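Local coordinates for fibronectin type III domain-containing protein (Simiduia agarivorans, PDB 6P2K) that probably hydrolyses xyloglucan-type beta-glucans, as a family 74 glycoside hydrolase whose catalytic region is built from seven-bladed beta-propellers, at residues I569-P577 / W616-A624. Residues are numbered along the deposited sequence; the frame is centred on the assembly and turned at random.
Sequences IARKIAPHP and WDAEVEAWA
Arg571 and Lys572 form salt bridges with Asp617 and Glu621 at one flank, and small apolar side chains pack along the middle, where segments 569-577 and 616-624 carry the first strands of successive antiparallel blades of a beta-propeller. The strands run nearly parallel, 17° apart with axes 6.1 Å apart, and meet through side chains. Ala574 CB lies 4.0 Å from Val620 CG1 and also faces Ala622; methyl groups suit so close an approach. Farther along, the compact ring of Pro577 rests its CG 3.7 Å from Trp623 C. Arg571 is long enough to reach across: with CG anti to the backbone N (chi1 172°), its NE donates to the anti lone pair of Asp617 OD1 at 3.0 Å, near the guanidinium plane, while the carboxylate stands almost perpendicular to it. NH2 is held by the carbonyls of Thr744 and Lys693, and a water links NH1 to Glu619 OE2, whose carboxylate also accepts from Gly695 N and Ser696 N. Were Arg571 replaced by an alanine, Asp617 would probably lose this cationic partner, and the two carbonyls this donor. Lys572 runs across Val620 O, its NZ meeting Glu621 OE2 at 2.9 Å from above the carboxylate plane. With Asp513, a zinc ligand, beside Lys572, neighbouring carboxylates probably balance the lysine's charge.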
loop_
_atom_site.group_PDB
_atom_site.type_symbol
_atom_site.label_atom_id
_atom_site.label_comp_id
_atom_site.label_asym_id
_atom_site.label_seq_id
_atom_site.Cartn_x
_atom_site.Cartn_y
_atom_site.Cartn_z
ATOM N N ILE B 569 -44.231 12.306 6.139
ATOM C CA ILE B 569 -43.441 12.136 4.924
ATOM C C ILE B 569 -42.970 13.510 4.473
ATOM O O ILE B 569 -43.744 14.471 4.481
ATOM C CB ILE B 569 -44.245 11.448 3.801
ATOM C CG1 ILE B 569 -44.747 10.077 4.247
ATOM C CG2 ILE B 569 -43.406 11.308 2.544
ATOM C CD1 ILE B 569 -45.835 9.505 3.356
ATOM N N ALA B 570 -41.703 13.606 4.077
ATOM C CA ALA B 570 -41.137 14.849 3.571
ATOM C C ALA B 570 -40.808 14.701 2.093
ATOM O O ALA B 570 -40.210 13.703 1.683
ATOM C CB ALA B 570 -39.881 15.247 4.348
ATOM N N ARG B 571 -41.197 15.696 1.298
ATOM C CA ARG B 571 -40.825 15.727 -0.109
ATOM C C ARG B 571 -39.532 16.496 -0.346
ATOM O O ARG B 571 -38.751 16.125 -1.228
ATOM C CB ARG B 571 -41.961 16.336 -0.938
ATOM C CG ARG B 571 -41.615 16.600 -2.403
ATOM C CD ARG B 571 -41.390 15.312 -3.177
ATOM N NE ARG B 571 -41.257 15.563 -4.612
ATOM C CZ ARG B 571 -40.131 15.954 -5.200
ATOM N NH1 ARG B 571 -39.030 16.136 -4.476
ATOM N NH2 ARG B 571 -40.105 16.163 -6.510
ATOM N N LYS B 572 -39.283 17.547 0.429
ATOM C CA LYS B 572 -38.044 18.300 0.329
ATOM C C LYS B 572 -37.695 18.862 1.698
ATOM O O LYS B 572 -38.568 19.364 2.410
ATOM C CB LYS B 572 -38.152 19.437 -0.695
ATOM C CG LYS B 572 -36.965 20.385 -0.670
ATOM C CD LYS B 572 -36.622 20.917 -2.047
ATOM C CE LYS B 572 -35.293 21.659 -2.020
ATOM N NZ LYS B 572 -35.134 22.548 -3.203
ATOM N N ILE B 573 -36.420 18.765 2.061
ATOM C CA ILE B 573 -35.892 19.349 3.286
ATOM C C ILE B 573 -35.067 20.567 2.904
ATOM O O ILE B 573 -34.202 20.485 2.023
ATOM C CB ILE B 573 -35.046 18.340 4.080
ATOM C CG1 ILE B 573 -35.891 17.129 4.480
ATOM C CG2 ILE B 573 -34.448 19.002 5.307
ATOM C CD1 ILE B 573 -35.084 16.018 5.131
ATOM N N ALA B 574 -35.337 21.697 3.560
ATOM C CA ALA B 574 -34.668 22.965 3.279
ATOM C C ALA B 574 -34.010 23.465 4.558
ATOM O O ALA B 574 -34.633 24.202 5.340
ATOM C CB ALA B 574 -35.651 23.996 2.726
ATOM N N PRO B 575 -32.760 23.087 4.816
ATOM C CA PRO B 575 -32.061 23.619 5.989
ATOM C C PRO B 575 -31.812 25.110 5.845
ATOM O O PRO B 575 -31.622 25.630 4.742
ATOM C CB PRO B 575 -30.743 22.832 6.012
ATOM C CG PRO B 575 -30.980 21.641 5.122
ATOM C CD PRO B 575 -31.928 22.132 4.068
ATOM N N HIS B 576 -31.824 25.796 6.983
ATOM C CA HIS B 576 -31.659 27.242 6.992
ATOM C C HIS B 576 -30.291 27.608 6.416
ATOM O O HIS B 576 -29.294 26.938 6.710
ATOM C CB HIS B 576 -31.812 27.771 8.419
ATOM C CG HIS B 576 -31.939 29.260 8.515
ATOM N ND1 HIS B 576 -30.887 30.117 8.274
ATOM C CD2 HIS B 576 -32.995 30.042 8.844
ATOM C CE1 HIS B 576 -31.293 31.364 8.442
ATOM N NE2 HIS B 576 -32.567 31.345 8.791
ATOM N N PRO B 577 -30.207 28.649 5.581
ATOM C CA PRO B 577 -28.945 28.904 4.866
ATOM C C PRO B 577 -27.795 29.339 5.761
ATOM O O PRO B 577 -26.634 29.118 5.393
ATOM C CB PRO B 577 -29.327 30.005 3.865
ATOM C CG PRO B 577 -30.548 30.643 4.442
ATOM C CD PRO B 577 -31.290 29.536 5.126
ATOM N N TRP B 616 -48.604 16.077 -2.985
ATOM C CA TRP B 616 -47.661 14.966 -2.866
ATOM C C TRP B 616 -46.244 15.369 -3.261
ATOM O O TRP B 616 -45.274 14.809 -2.734
ATOM C CB TRP B 616 -48.130 13.781 -3.716
ATOM C CG TRP B 616 -47.214 12.584 -3.653
ATOM C CD1 TRP B 616 -46.529 12.018 -4.693
ATOM C CD2 TRP B 616 -46.890 11.808 -2.492
ATOM N NE1 TRP B 616 -45.801 10.939 -4.250
ATOM C CE2 TRP B 616 -46.005 10.789 -2.902
ATOM C CE3 TRP B 616 -47.264 11.873 -1.145
ATOM C CZ2 TRP B 616 -45.487 9.846 -2.014
ATOM C CZ3 TRP B 616 -46.747 10.939 -0.264
ATOM C CH2 TRP B 616 -45.865 9.940 -0.703
ATOM N N ASP B 617 -46.100 16.332 -4.171
ATOM C CA ASP B 617 -44.790 16.784 -4.625
ATOM C C ASP B 617 -44.521 18.234 -4.229
ATOM O O ASP B 617 -43.748 18.933 -4.885
ATOM C CB ASP B 617 -44.659 16.596 -6.134
ATOM C CG ASP B 617 -44.592 15.130 -6.530
ATOM O OD1 ASP B 617 -43.624 14.443 -6.127
ATOM O OD2 ASP B 617 -45.513 14.658 -7.229
ATOM N N ALA B 618 -45.147 18.686 -3.146
ATOM C CA ALA B 618 -44.947 20.044 -2.664
ATOM C C ALA B 618 -43.516 20.236 -2.179
ATOM O O ALA B 618 -42.943 19.363 -1.523
ATOM C CB ALA B 618 -45.927 20.350 -1.535
ATOM N N GLU B 619 -42.944 21.396 -2.491
ATOM C CA GLU B 619 -41.557 21.697 -2.173
ATOM C C GLU B 619 -41.456 22.966 -1.339
ATOM O O GLU B 619 -42.337 23.831 -1.365
ATOM C CB GLU B 619 -40.719 21.876 -3.443
ATOM C CG GLU B 619 -40.432 20.599 -4.203
ATOM C CD GLU B 619 -39.840 20.884 -5.565
ATOM O OE1 GLU B 619 -40.258 21.888 -6.182
ATOM O OE2 GLU B 619 -38.961 20.116 -6.015
ATOM N N VAL B 620 -40.348 23.072 -0.610
ATOM C CA VAL B 620 -39.976 24.292 0.094
ATOM C C VAL B 620 -38.491 24.536 -0.141
ATOM O O VAL B 620 -37.704 23.588 -0.240
ATOM C CB VAL B 620 -40.303 24.213 1.600
ATOM C CG1 VAL B 620 -39.479 23.121 2.284
ATOM C CG2 VAL B 620 -40.089 25.567 2.269
ATOM N N GLU B 621 -38.115 25.808 -0.267
ATOM C CA GLU B 621 -36.724 26.206 -0.434
ATOM C C GLU B 621 -36.432 27.390 0.472
ATOM O O GLU B 621 -37.242 28.315 0.575
ATOM C CB GLU B 621 -36.412 26.585 -1.889
ATOM C CG GLU B 621 -34.937 26.879 -2.167
ATOM C CD GLU B 621 -34.193 25.697 -2.761
ATOM O OE1 GLU B 621 -34.025 25.675 -4.002
ATOM O OE2 GLU B 621 -33.774 24.800 -1.994
ATOM N N ALA B 622 -35.269 27.362 1.116
ATOM C CA ALA B 622 -34.815 28.449 1.973
ATOM C C ALA B 622 -33.432 28.885 1.520
ATOM O O ALA B 622 -32.545 28.046 1.333
ATOM C CB ALA B 622 -34.787 28.021 3.445
ATOM N N TRP B 623 -33.249 30.190 1.341
ATOM C CA TRP B 623 -31.967 30.717 0.890
ATOM C C TRP B 623 -31.854 32.173 1.317
ATOM O O TRP B 623 -32.834 32.800 1.727
ATOM C CB TRP B 623 -31.803 30.557 -0.626
ATOM C CG TRP B 623 -32.540 31.568 -1.453
ATOM C CD1 TRP B 623 -32.024 32.703 -2.002
ATOM C CD2 TRP B 623 -33.920 31.523 -1.842
ATOM N NE1 TRP B 623 -32.996 33.374 -2.705
ATOM C CE2 TRP B 623 -34.169 32.671 -2.623
ATOM C CE3 TRP B 623 -34.970 30.628 -1.605
ATOM C CZ2 TRP B 623 -35.426 32.948 -3.168
ATOM C CZ3 TRP B 623 -36.216 30.905 -2.144
ATOM C CH2 TRP B 623 -36.433 32.058 -2.916
ATOM N N ALA B 624 -30.635 32.701 1.220
ATOM C CA ALA B 624 -30.318 34.057 1.644
ATOM C C ALA B 624 -29.808 34.869 0.462
ATOM O O ALA B 624 -29.066 34.356 -0.383
ATOM C CB ALA B 624 -29.265 34.058 2.759
HETATM O O HOH W 1 -36.953 18.405 -5.238
HETATM O O HOH W 2 -31.295 24.964 2.261
#